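Side-chain contact in nucleoside diphosphate kinase (Encephalitozoon cuniculi, PDB 3MPD), which probably transfers the terminal phosphate of ATP to other nucleoside diphosphates through a phosphohistidine intermediate, with magnesium as cofactor: residues M65-D68 with M69-G72. Sequence-based numbering, arbitrary orientation.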
ATOM      1  N   MET A  65      10.037 -16.020 -17.440  1.00 32.19           N
ATOM      2  CA  MET A  65       9.296 -15.787 -16.180  1.00 32.88           C
ATOM      3  C   MET A  65       9.955 -14.635 -15.401  1.00 32.32           C
ATOM      4  O   MET A  65       9.271 -13.770 -14.871  1.00 32.56           O
ATOM      5  CB  MET A  65       9.202 -17.055 -15.295  1.00 32.85           C
ATOM      6  CG  MET A  65       8.568 -18.296 -15.955  1.00 36.24           C
ATOM      7  SD  MET A  65       8.045 -19.681 -14.850  1.00 43.51           S
ATOM      8  CE  MET A  65       9.498 -20.732 -14.671  1.00 39.79           C
ATOM      9  N   VAL A  66      11.283 -14.614 -15.350  1.00 32.11           N
ATOM     10  CA  VAL A  66      11.993 -13.509 -14.692  1.00 32.91           C
ATOM     11  C   VAL A  66      11.761 -12.166 -15.429  1.00 35.32           C
ATOM     12  O   VAL A  66      11.513 -11.120 -14.798  1.00 34.90           O
ATOM     13  CB  VAL A  66      13.513 -13.819 -14.522  1.00 34.44           C
ATOM     14  CG1 VAL A  66      14.292 -12.576 -14.061  1.00 34.27           C
ATOM     15  CG2 VAL A  66      13.706 -14.987 -13.568  1.00 32.17           C
ATOM     16  N   GLU A  67      11.830 -12.208 -16.756  1.00 41.12           N
ATOM     17  CA  GLU A  67      11.664 -11.025 -17.599  1.00 43.23           C
ATOM     18  C   GLU A  67      10.308 -10.378 -17.376  1.00 41.59           C
ATOM     19  O   GLU A  67      10.222  -9.152 -17.264  1.00 41.59           O
ATOM     20  CB  GLU A  67      11.785 -11.413 -19.067  1.00 45.52           C
ATOM     21  CG  GLU A  67      12.738 -10.549 -19.896  1.00 51.99           C
ATOM     22  CD  GLU A  67      14.209 -10.896 -19.656  1.00 58.66           C
ATOM     23  OE1 GLU A  67      14.852 -11.535 -20.538  1.00 61.02           O
ATOM     24  OE2 GLU A  67      14.718 -10.524 -18.571  1.00 60.09           O
ATOM     25  N   ASP A  68       9.266 -11.210 -17.318  1.00 40.11           N
ATOM     26  CA  ASP A  68       7.903 -10.767 -17.043  1.00 39.46           C
ATOM     27  C   ASP A  68       7.804  -9.998 -15.720  1.00 37.84           C
ATOM     28  O   ASP A  68       6.994  -9.068 -15.595  1.00 37.94           O
ATOM     29  CB  ASP A  68       6.925 -11.959 -16.999  1.00 38.89           C
ATOM     30  CG  ASP A  68       6.590 -12.528 -18.392  1.00 43.22           C
ATOM     31  OD1 ASP A  68       6.816 -11.844 -19.428  1.00 46.47           O
ATOM     32  OD2 ASP A  68       6.087 -13.680 -18.440  1.00 45.87           O
ATOM     33  N   MET A  69       8.603 -10.393 -14.731  1.00 36.61           N
ATOM     34  CA  MET A  69       8.538  -9.746 -13.422  1.00 34.96           C
ATOM     35  C   MET A  69       9.359  -8.457 -13.417  1.00 35.58           C
ATOM     36  O   MET A  69       9.299  -7.700 -12.460  1.00 34.41           O
ATOM     37  CB  MET A  69       8.973 -10.697 -12.301  1.00 34.17           C
ATOM     38  CG  MET A  69       7.898 -11.706 -11.913  1.00 33.06           C
ATOM     39  SD  MET A  69       6.487 -10.877 -11.161  1.00 32.05           S
ATOM     40  CE  MET A  69       7.208 -10.336  -9.623  1.00 29.82           C
ATOM     41  N   MET A  70      10.099  -8.202 -14.495  1.00 36.50           N
ATOM     42  CA  MET A  70      10.931  -6.998 -14.585  1.00 37.83           C
ATOM     43  C   MET A  70      10.301  -5.831 -15.364  1.00 37.25           C
ATOM     44  O   MET A  70      10.924  -4.765 -15.490  1.00 38.38           O
ATOM     45  CB  MET A  70      12.296  -7.344 -15.180  1.00 40.75           C
ATOM     46  CG  MET A  70      13.396  -7.542 -14.152  1.00 42.61           C
ATOM     47  SD  MET A  70      14.627  -8.583 -14.904  1.00 54.53           S
ATOM     48  CE  MET A  70      15.438  -7.465 -16.063  1.00 55.29           C
ATOM     49  N   SER A  71       9.077  -6.024 -15.854  1.00 34.79           N
ATOM     50  CA  SER A  71       8.430  -5.110 -16.803  1.00 34.59           C
ATOM     51  C   SER A  71       7.837  -3.862 -16.142  1.00 33.62           C
ATOM     52  O   SER A  71       7.228  -3.014 -16.814  1.00 33.87           O
ATOM     53  CB  SER A  71       7.349  -5.846 -17.618  1.00 33.97           C
ATOM     54  OG  SER A  71       6.210  -6.212 -16.810  1.00 33.27           O
ATOM     55  N   GLY A  72       7.997  -3.745 -14.829  1.00 31.77           N
ATOM     56  CA  GLY A  72       7.470  -2.585 -14.134  1.00 29.78           C
ATOM     57  C   GLY A  72       7.435  -2.712 -12.630  1.00 28.25           C
ATOM     58  O   GLY A  72       7.835  -3.735 -12.063  1.00 27.94           O
TER
HETATM   59  O   HOH W   1       4.990  -8.500 -17.243  1.00 14.57           O
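The amide of M70 reaches back three residues to the carbonyl of E67, N to O 2.9 Å, in a sound hydrogen bond. This i to i-3 pairing, in place of a clear i to i-4 bond, marks a tighter last turn. One residue earlier the change is already under way: M69 N divides itself between two weak bonds, to V66 O at 3.0 Å and to M65 O at 3.4 Å. Beyond them a water bridges the D68 carbonyl and the S71 hydroxyl. It donates to D68 O (2.7 Å from the water oxygen) and accepts from S71 OG, whose chi1 of 69° swings the hydroxyl back over the turn, where the water can bridge the two.

The M70 side chain lies along the flank of the last turn that faces helix 46-52. Extended at chi2 and bent at chi3 (74°), it sets SD 4.1 Å from V66 CG1 and carries the terminal CE to within 4.0 Å of E67 OE2. That carboxylate is paired in a salt bridge with R46, against which M70 also packs, so the thioether lies beside an ion pair. L49 of helix 46-52 covers V66, M69 and M70 together. The M69 chain instead folds at both chi2 and chi3; its CB rests 3.6 Å from V66 O, while the side chain also packs against K13, P14 and Y53.

G72, with positive phi, is the first residue to leave helical geometry, and the chain then runs on toward strand 74-80. The arrangement is a helix C-terminus that tightens into a final i to i-3 (3-10-like) turn, with buried M69 lying beside K13, which probably binds ATP, and near H119, the histidine that probably carries the phosphate in the reaction.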